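Local coordinates for Lin0012 protein (Listeria innocua, PDB 3K17) that probably phosphorylates phosphomevalonate with ATP, as a GHMP-family kinase of the mevalonate route to isopentenyl diphosphate, at residues 153-162 and 175-183; 88-99 and 132-140. All coordinates share one frame; numbering follows the deposited sequence.

Contact 1: 153-162 and 175-183; sequences LVVQGNGSCG and YTTFDQEWV
Tyr175, near the end of strand 172-176, reaches across to Ser160 and Gly162 in the loop that joins two helices of this GHMP-kinase fold, 141-156 and 162-169. Its CG stands anti to the backbone N (chi1 175°), which carries the ring to Gly162: CA of Gly162 lies over one ring face, 3.6 Å from the centroid, a CH-pi contact. At the ring's edge Tyr175 OH donates to Ser160 O at 2.8 Å, so the ring face and the hydroxyl meet residues two apart. Ser160 OG, in turn, accepts from Gly162 N, an ST turn just ahead of helix 162-169, where Cys161 is the N-cap residue. Beyond the tyrosine, Phe178 presents its edge to Cys161, with CE2 4.1 Å from CB and the sulfur also at the ring's rim. Leu153, on the last turn of helix 141-156, touches both Phe178 CZ, at 3.8 Å, and Val183 CG1 with its CD2. Trp200 packs edge-to-face on Phe178 from outside the two segments, and Thr177 OG1 bonds to Val23 O. On the first turn of helix 180-187, the bent side chain of Gln180 turns its amide back to the loop; NE2 also bonds to Val24 O, whereas the buried OE1 has no partner. The NE2 to Gly159 O bond is 3.0 Å long with an N-H...O angle of 161°, and the donor stands above the carbonyl plane.

Contact 2: 88-99 and 132-140; sequences FLKSEGIELTPV and MTKFYPEIS
Met132, a selenomethionine on the last turn of helix 119-135, meets Phe88 and Leu89 at the end of helix 76-91, in a contact between two helix ends and the loops that follow them within the GHMP-kinase N-terminal region. Its chain bends so that SE lies obliquely to the Phe88 ring, 3.9 Å from CD2, a Met-aromatic contact; Met132 and Leu89 run past each other in opposite directions, with CE packed on Leu89 CD2. Lys134 lays CG over one face of the Phe135 ring and carries its amine on to a salt bridge with Asp45. Phe135 gives the most surface to the other segment: on its opposite face Leu96 CD2 sits 4.1 Å from the centroid in a CH-pi contact, Thr97 OG1 lies in plane at its edge, 3.2 Å from CE1, Leu89 CD1 packs on CB, and Ile94 CG2 packs by O and CB. A chi1 of -169° turns the Tyr136 ring toward Phe88; the ring centroids are 5.8 Å apart, with planes at 68°, and Glu92 CG stands over one Tyr136 face, toward the rim. Ile139 closes the type I turn from Tyr136 and points CD1 at Phe88 CE2, 3.6 Å away. After a Schellman motif at Gly93, segment 88-99 thus wraps round the end of helix 119-135 into strand 99-105, while helices 141-156 and 192-197 pack against Phe88 from beyond the pair.

How the contacts relate
All of contact 2 precedes contact 1 in the chain, so the two follow in series. Their centres are 24 Å apart and their nearest atoms about 13 Å, without touching. Helix 141-156 spans the gap: it starts just past Ser140, the N-cap residue at the end of contact 2, and its last turn supplies Leu153 to contact 1. Contact 2 lies toward the periphery, 25 Å from the chain centre, where helices 76-91 and 119-135 end and strand 99-105 begins; contact 1 lies deeper, where the loop after helix 141-156 meets the end of strand 172-176 and the start of helix 180-187. Both strands belong to the same mixed sheet, so the contacts join helices to it at separate places.

Contact 1: 153-162 and 175-183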
loop_
_atom_site.group_PDB
_atom_site.type_symbol
_atom_site.label_atom_id
_atom_site.label_comp_id
_atom_site.label_asym_id
_atom_site.label_seq_id
_atom_site.Cartn_x
_atom_site.Cartn_y
_atom_site.Cartn_z
ATOM N N LEU A 153 -16.808 19.476 14.027
ATOM C CA LEU A 153 -17.530 19.097 12.821
ATOM C C LEU A 153 -16.645 18.418 11.770
ATOM O O LEU A 153 -17.079 17.464 11.134
ATOM C CB LEU A 153 -18.272 20.305 12.231
ATOM C CG LEU A 153 -17.619 21.347 11.331
ATOM C CD1 LEU A 153 -17.424 20.772 9.931
ATOM C CD2 LEU A 153 -18.534 22.580 11.265
ATOM N N VAL A 154 -15.408 18.867 11.580
ATOM C CA VAL A 154 -14.593 18.172 10.587
ATOM C C VAL A 154 -14.147 16.793 11.095
ATOM O O VAL A 154 -13.897 15.890 10.299
ATOM C CB VAL A 154 -13.360 19.006 10.136
ATOM C CG1 VAL A 154 -13.838 20.326 9.516
ATOM C CG2 VAL A 154 -12.421 19.253 11.296
ATOM N N VAL A 155 -14.056 16.610 12.413
ATOM C CA VAL A 155 -13.660 15.293 12.924
ATOM C C VAL A 155 -14.863 14.344 12.911
ATOM O O VAL A 155 -14.779 13.217 12.430
ATOM C CB VAL A 155 -13.096 15.367 14.353
ATOM C CG1 VAL A 155 -12.830 13.953 14.876
ATOM C CG2 VAL A 155 -11.805 16.172 14.355
ATOM N N GLN A 156 -15.988 14.804 13.441
ATOM C CA GLN A 156 -17.189 13.985 13.457
ATOM C C GLN A 156 -17.694 13.747 12.021
ATOM O O GLN A 156 -18.190 12.678 11.704
ATOM C CB GLN A 156 -18.268 14.678 14.298
ATOM C CG GLN A 156 -19.591 13.932 14.405
ATOM C CD GLN A 156 -19.444 12.562 15.038
ATOM O OE1 GLN A 156 -18.630 12.363 15.943
ATOM N NE2 GLN A 156 -20.245 11.610 14.575
ATOM N N GLY A 157 -17.558 14.742 11.157
ATOM C CA GLY A 157 -18.018 14.590 9.782
ATOM C C GLY A 157 -19.503 14.886 9.632
ATOM O O GLY A 157 -20.054 14.796 8.535
ATOM N N ASN A 158 -20.150 15.232 10.742
ATOM C CA ASN A 158 -21.575 15.567 10.756
ATOM C C ASN A 158 -21.948 16.051 12.150
ATOM O O ASN A 158 -21.085 16.156 13.023
ATOM C CB ASN A 158 -22.430 14.350 10.375
ATOM C CG ASN A 158 -22.127 13.133 11.227
ATOM O OD1 ASN A 158 -22.109 13.211 12.447
ATOM N ND2 ASN A 158 -21.890 12.003 10.581
ATOM N N GLY A 159 -23.227 16.348 12.359
ATOM C CA GLY A 159 -23.677 16.829 13.653
ATOM C C GLY A 159 -23.972 18.324 13.618
ATOM O O GLY A 159 -23.455 19.053 12.765
ATOM N N SER A 160 -24.794 18.781 14.558
ATOM C CA SER A 160 -25.195 20.184 14.633
ATOM C C SER A 160 -24.282 21.058 15.475
ATOM O O SER A 160 -24.321 22.281 15.360
ATOM C CB SER A 160 -26.597 20.281 15.225
ATOM O OG SER A 160 -26.565 19.887 16.589
ATOM N N CYS A 161 -23.467 20.427 16.318
ATOM C CA CYS A 161 -22.588 21.140 17.230
ATOM C C CYS A 161 -23.397 21.734 18.387
ATOM O O CYS A 161 -22.911 22.584 19.120
ATOM C CB CYS A 161 -21.800 22.236 16.511
ATOM S SG CYS A 161 -20.445 21.568 15.510
ATOM N N GLY A 162 -24.638 21.279 18.536
ATOM C CA GLY A 162 -25.464 21.738 19.645
ATOM C C GLY A 162 -24.835 21.206 20.926
ATOM O O GLY A 162 -24.933 21.826 21.990
ATOM N N TYR A 175 -30.498 26.103 21.230
ATOM C CA TYR A 175 -29.435 26.179 20.232
ATOM C C TYR A 175 -29.984 26.161 18.815
ATOM O O TYR A 175 -30.751 25.265 18.452
ATOM C CB TYR A 175 -28.475 24.997 20.395
ATOM C CG TYR A 175 -27.422 24.938 19.313
ATOM C CD1 TYR A 175 -26.360 25.836 19.303
ATOM C CD2 TYR A 175 -27.509 24.007 18.273
ATOM C CE1 TYR A 175 -25.405 25.816 18.285
ATOM C CE2 TYR A 175 -26.557 23.981 17.249
ATOM C CZ TYR A 175 -25.507 24.889 17.262
ATOM O OH TYR A 175 -24.561 24.871 16.259
ATOM N N THR A 176 -29.593 27.144 18.014
ATOM C CA THR A 176 -30.035 27.204 16.631
ATOM C C THR A 176 -28.831 27.032 15.715
ATOM O O THR A 176 -27.950 27.893 15.636
ATOM C CB THR A 176 -30.741 28.534 16.321
ATOM O OG1 THR A 176 -31.870 28.676 17.189
ATOM C CG2 THR A 176 -31.209 28.560 14.870
ATOM N N THR A 177 -28.821 25.905 15.018
ATOM C CA THR A 177 -27.740 25.518 14.125
ATOM C C THR A 177 -27.354 26.542 13.069
ATOM O O THR A 177 -28.205 27.076 12.362
ATOM C CB THR A 177 -28.090 24.189 13.424
ATOM O OG1 THR A 177 -28.566 23.253 14.402
ATOM C CG2 THR A 177 -26.859 23.613 12.717
ATOM N N PHE A 178 -26.052 26.796 12.965
ATOM C CA PHE A 178 -25.519 27.735 11.990
ATOM C C PHE A 178 -25.688 27.154 10.591
ATOM O O PHE A 178 -26.036 25.982 10.437
ATOM C CB PHE A 178 -24.037 27.995 12.282
ATOM C CG PHE A 178 -23.194 26.741 12.311
ATOM C CD1 PHE A 178 -22.771 26.137 11.131
ATOM C CD2 PHE A 178 -22.824 26.169 13.524
ATOM C CE1 PHE A 178 -21.982 24.975 11.159
ATOM C CE2 PHE A 178 -22.039 25.007 13.562
ATOM C CZ PHE A 178 -21.619 24.413 12.380
ATOM N N ASP A 179 -25.442 27.972 9.574
ATOM C CA ASP A 179 -25.573 27.529 8.191
ATOM C C ASP A 179 -24.426 26.581 7.850
ATOM O O ASP A 179 -23.329 27.013 7.501
ATOM C CB ASP A 179 -25.548 28.732 7.249
ATOM C CG ASP A 179 -25.978 28.373 5.842
ATOM O OD1 ASP A 179 -25.649 27.260 5.379
ATOM O OD2 ASP A 179 -26.636 29.213 5.195
ATOM N N GLN A 180 -24.709 25.287 7.954
ATOM C CA GLN A 180 -23.743 24.219 7.704
ATOM C C GLN A 180 -23.019 24.301 6.364
ATOM O O GLN A 180 -21.789 24.238 6.304
ATOM C CB GLN A 180 -24.451 22.869 7.808
ATOM C CG GLN A 180 -25.042 22.577 9.184
ATOM C CD GLN A 180 -24.168 21.644 10.007
ATOM O OE1 GLN A 180 -22.967 21.842 10.113
ATOM N NE2 GLN A 180 -24.779 20.624 10.597
ATOM N N GLU A 181 -23.792 24.425 5.293
ATOM C CA GLU A 181 -23.245 24.499 3.947
ATOM C C GLU A 181 -22.375 25.749 3.797
ATOM O O GLU A 181 -21.330 25.723 3.140
ATOM C CB GLU A 181 -24.388 24.526 2.936
ATOM C CG GLU A 181 -24.053 23.893 1.607
ATOM C CD GLU A 181 -25.199 23.986 0.617
ATOM O OE1 GLU A 181 -25.618 25.121 0.295
ATOM O OE2 GLU A 181 -25.680 22.924 0.163
ATOM N N TRP A 182 -22.816 26.838 4.416
ATOM C CA TRP A 182 -22.089 28.099 4.371
ATOM C C TRP A 182 -20.688 27.898 4.952
ATOM O O TRP A 182 -19.702 28.369 4.400
ATOM C CB TRP A 182 -22.845 29.149 5.184
ATOM C CG TRP A 182 -22.249 30.518 5.161
ATOM C CD1 TRP A 182 -22.506 31.514 4.257
ATOM C CD2 TRP A 182 -21.324 31.063 6.106
ATOM N NE1 TRP A 182 -21.799 32.648 4.589
ATOM C CE2 TRP A 182 -21.066 32.398 5.719
ATOM C CE3 TRP A 182 -20.686 30.555 7.247
ATOM C CZ2 TRP A 182 -20.201 33.230 6.434
ATOM C CZ3 TRP A 182 -19.829 31.380 7.956
ATOM C CH2 TRP A 182 -19.594 32.706 7.547
ATOM N N VAL A 183 -20.613 27.178 6.070
ATOM C CA VAL A 183 -19.340 26.916 6.730
ATOM C C VAL A 183 -18.434 25.973 5.950
ATOM O O VAL A 183 -17.273 26.294 5.678
ATOM C CB VAL A 183 -19.554 26.314 8.138
ATOM C CG1 VAL A 183 -18.223 25.822 8.704
ATOM C CG2 VAL A 183 -20.159 27.363 9.070
#

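Contact 2: 88-99 and 132-140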
loop_
_atom_site.group_PDB
_atom_site.type_symbol
_atom_site.label_atom_id
_atom_site.label_comp_id
_atom_site.label_asym_id
_atom_site.label_seq_id
_atom_site.Cartn_x
_atom_site.Cartn_y
_atom_site.Cartn_z
ATOM N N PHE A 88 -5.118 29.427 15.532
ATOM C CA PHE A 88 -5.792 30.667 15.901
ATOM C C PHE A 88 -4.848 31.578 16.687
ATOM O O PHE A 88 -4.752 32.769 16.406
ATOM C CB PHE A 88 -7.033 30.399 16.749
ATOM C CG PHE A 88 -7.685 31.655 17.264
ATOM C CD1 PHE A 88 -8.357 32.512 16.394
ATOM C CD2 PHE A 88 -7.575 32.011 18.598
ATOM C CE1 PHE A 88 -8.903 33.711 16.848
ATOM C CE2 PHE A 88 -8.117 33.208 19.064
ATOM C CZ PHE A 88 -8.784 34.061 18.181
ATOM N N LEU A 89 -4.152 31.015 17.669
ATOM C CA LEU A 89 -3.229 31.795 18.482
ATOM C C LEU A 89 -2.112 32.418 17.646
ATOM O O LEU A 89 -1.697 33.548 17.897
ATOM C CB LEU A 89 -2.642 30.929 19.602
ATOM C CG LEU A 89 -3.632 30.514 20.701
ATOM C CD1 LEU A 89 -2.976 29.522 21.645
ATOM C CD2 LEU A 89 -4.100 31.748 21.464
ATOM N N LYS A 90 -1.621 31.694 16.651
ATOM C CA LYS A 90 -0.570 32.251 15.818
ATOM C C LYS A 90 -1.107 33.402 14.971
ATOM O O LYS A 90 -0.377 34.347 14.678
ATOM C CB LYS A 90 0.028 31.186 14.911
ATOM C CG LYS A 90 0.933 30.196 15.618
ATOM C CD LYS A 90 1.519 29.241 14.597
ATOM C CE LYS A 90 2.588 28.365 15.194
ATOM N NZ LYS A 90 3.301 27.619 14.118
ATOM N N SER A 91 -2.376 33.329 14.577
ATOM C CA SER A 91 -2.958 34.395 13.773
ATOM C C SER A 91 -3.069 35.665 14.612
ATOM O O SER A 91 -3.068 36.764 14.073
ATOM C CB SER A 91 -4.344 33.999 13.240
ATOM O OG SER A 91 -5.309 33.940 14.276
ATOM N N GLU A 92 -3.173 35.507 15.930
ATOM C CA GLU A 92 -3.256 36.653 16.835
ATOM C C GLU A 92 -1.864 37.083 17.291
ATOM O O GLU A 92 -1.727 37.984 18.112
ATOM C CB GLU A 92 -4.106 36.314 18.063
ATOM C CG GLU A 92 -5.599 36.253 17.802
ATOM C CD GLU A 92 -6.168 37.586 17.337
ATOM O OE1 GLU A 92 -5.814 38.626 17.935
ATOM O OE2 GLU A 92 -6.974 37.593 16.381
ATOM N N GLY A 93 -0.832 36.430 16.762
ATOM C CA GLY A 93 0.529 36.771 17.135
ATOM C C GLY A 93 0.904 36.304 18.531
ATOM O O GLY A 93 1.799 36.867 19.166
ATOM N N ILE A 94 0.217 35.275 19.018
ATOM C CA ILE A 94 0.486 34.732 20.346
ATOM C C ILE A 94 1.529 33.622 20.266
ATOM O O ILE A 94 1.439 32.741 19.409
ATOM C CB ILE A 94 -0.793 34.139 20.979
ATOM C CG1 ILE A 94 -1.876 35.216 21.069
ATOM C CG2 ILE A 94 -0.472 33.553 22.347
ATOM C CD1 ILE A 94 -1.452 36.435 21.841
ATOM N N GLU A 95 2.509 33.657 21.166
ATOM C CA GLU A 95 3.550 32.641 21.174
ATOM C C GLU A 95 3.180 31.461 22.056
ATOM O O GLU A 95 2.909 31.614 23.248
ATOM C CB GLU A 95 4.883 33.209 21.666
ATOM C CG GLU A 95 5.981 32.149 21.748
ATOM C CD GLU A 95 7.254 32.651 22.416
ATOM O OE1 GLU A 95 7.194 33.079 23.591
ATOM O OE2 GLU A 95 8.320 32.610 21.767
ATOM N N LEU A 96 3.173 30.275 21.464
ATOM C CA LEU A 96 2.861 29.083 22.226
ATOM C C LEU A 96 4.068 28.664 23.053
ATOM O O LEU A 96 5.215 28.751 22.597
ATOM C CB LEU A 96 2.449 27.954 21.286
ATOM C CG LEU A 96 1.027 28.154 20.765
ATOM C CD1 LEU A 96 0.883 27.542 19.392
ATOM C CD2 LEU A 96 0.046 27.547 21.753
ATOM N N THR A 97 3.806 28.240 24.281
ATOM C CA THR A 97 4.859 27.774 25.161
ATOM C C THR A 97 4.468 26.357 25.548
ATOM O O THR A 97 3.286 26.017 25.553
ATOM C CB THR A 97 4.986 28.666 26.409
ATOM O OG1 THR A 97 3.722 28.745 27.075
ATOM C CG2 THR A 97 5.434 30.075 26.002
ATOM N N PRO A 98 5.456 25.504 25.860
ATOM C CA PRO A 98 5.170 24.116 26.238
ATOM C C PRO A 98 4.254 23.937 27.438
ATOM O O PRO A 98 4.452 24.554 28.480
ATOM C CB PRO A 98 6.565 23.521 26.461
ATOM C CG PRO A 98 7.405 24.724 26.833
ATOM C CD PRO A 98 6.906 25.767 25.870
ATOM N N VAL A 99 3.234 23.095 27.280
ATOM C CA VAL A 99 2.299 22.820 28.367
ATOM C C VAL A 99 1.922 21.346 28.462
ATOM O O VAL A 99 1.930 20.618 27.463
ATOM C CB VAL A 99 0.978 23.622 28.222
ATOM C CG1 VAL A 99 1.266 25.116 28.222
ATOM C CG2 VAL A 99 0.250 23.205 26.957
HETATM N N MSE A 132 -7.249 28.784 25.577
HETATM C CA MSE A 132 -7.597 30.191 25.484
HETATM C C MSE A 132 -7.369 30.865 26.836
HETATM O O MSE A 132 -6.831 31.970 26.897
HETATM C CB MSE A 132 -9.049 30.377 25.040
HETATM C CG MSE A 132 -9.323 29.976 23.591
HETATM SE SE MSE A 132 -8.162 30.800 22.274
HETATM C CE MSE A 132 -6.820 29.390 22.127
ATOM N N THR A 133 -7.761 30.201 27.917
ATOM C CA THR A 133 -7.572 30.775 29.247
ATOM C C THR A 133 -6.077 30.996 29.485
ATOM O O THR A 133 -5.666 32.004 30.061
ATOM C CB THR A 133 -8.121 29.846 30.359
ATOM O OG1 THR A 133 -9.532 29.671 30.191
ATOM C CG2 THR A 133 -7.867 30.453 31.739
ATOM N N LYS A 134 -5.272 30.055 29.008
ATOM C CA LYS A 134 -3.825 30.103 29.160
ATOM C C LYS A 134 -3.092 31.086 28.244
ATOM O O LYS A 134 -2.139 31.735 28.674
ATOM C CB LYS A 134 -3.249 28.697 28.938
ATOM C CG LYS A 134 -1.733 28.612 28.932
ATOM C CD LYS A 134 -1.142 28.906 30.306
ATOM C CE LYS A 134 0.371 28.722 30.297
ATOM N NZ LYS A 134 0.978 29.009 31.628
ATOM N N PHE A 135 -3.532 31.210 26.995
ATOM C CA PHE A 135 -2.839 32.074 26.038
ATOM C C PHE A 135 -3.564 33.309 25.497
ATOM O O PHE A 135 -2.918 34.212 24.978
ATOM C CB PHE A 135 -2.374 31.235 24.840
ATOM C CG PHE A 135 -1.377 30.161 25.189
ATOM C CD1 PHE A 135 -0.049 30.483 25.454
ATOM C CD2 PHE A 135 -1.773 28.824 25.270
ATOM C CE1 PHE A 135 0.873 29.495 25.796
ATOM C CE2 PHE A 135 -0.857 27.823 25.611
ATOM C CZ PHE A 135 0.465 28.158 25.875
ATOM N N TYR A 136 -4.885 33.346 25.607
ATOM C CA TYR A 136 -5.661 34.464 25.072
ATOM C C TYR A 136 -7.003 34.512 25.804
ATOM O O TYR A 136 -8.064 34.419 25.188
ATOM C CB TYR A 136 -5.876 34.230 23.572
ATOM C CG TYR A 136 -6.434 35.394 22.787
ATOM C CD1 TYR A 136 -5.715 36.580 22.648
ATOM C CD2 TYR A 136 -7.665 35.292 22.146
ATOM C CE1 TYR A 136 -6.212 37.642 21.881
ATOM C CE2 TYR A 136 -8.170 36.338 21.381
ATOM C CZ TYR A 136 -7.441 37.510 21.254
ATOM O OH TYR A 136 -7.954 38.549 20.511
ATOM N N PRO A 137 -6.963 34.685 27.136
ATOM C CA PRO A 137 -8.139 34.744 28.009
ATOM C C PRO A 137 -9.232 35.763 27.700
ATOM O O PRO A 137 -10.391 35.553 28.072
ATOM C CB PRO A 137 -7.530 34.946 29.396
ATOM C CG PRO A 137 -6.281 35.715 29.106
ATOM C CD PRO A 137 -5.736 35.011 27.889
ATOM N N GLU A 138 -8.883 36.854 27.024
ATOM C CA GLU A 138 -9.879 37.877 26.715
ATOM C C GLU A 138 -10.873 37.456 25.630
ATOM O O GLU A 138 -11.950 38.042 25.514
ATOM C CB GLU A 138 -9.198 39.182 26.286
ATOM C CG GLU A 138 -8.357 39.062 25.023
ATOM C CD GLU A 138 -6.862 39.040 25.310
ATOM O OE1 GLU A 138 -6.410 38.192 26.118
ATOM O OE2 GLU A 138 -6.140 39.877 24.720
ATOM N N ILE A 139 -10.518 36.441 24.845
ATOM C CA ILE A 139 -11.380 35.977 23.758
ATOM C C ILE A 139 -12.823 35.757 24.208
ATOM O O ILE A 139 -13.076 35.346 25.334
ATOM C CB ILE A 139 -10.833 34.667 23.131
ATOM C CG1 ILE A 139 -11.548 34.393 21.807
ATOM C CG2 ILE A 139 -11.011 33.501 24.104
ATOM C CD1 ILE A 139 -11.082 33.129 21.100
ATOM N N SER A 140 -13.767 36.033 23.317
ATOM C CA SER A 140 -15.183 35.882 23.638
ATOM C C SER A 140 -15.616 34.424 23.648
ATOM O O SER A 140 -15.000 33.575 22.997
ATOM C CB SER A 140 -16.038 36.626 22.619
ATOM O OG SER A 140 -15.937 36.011 21.350
#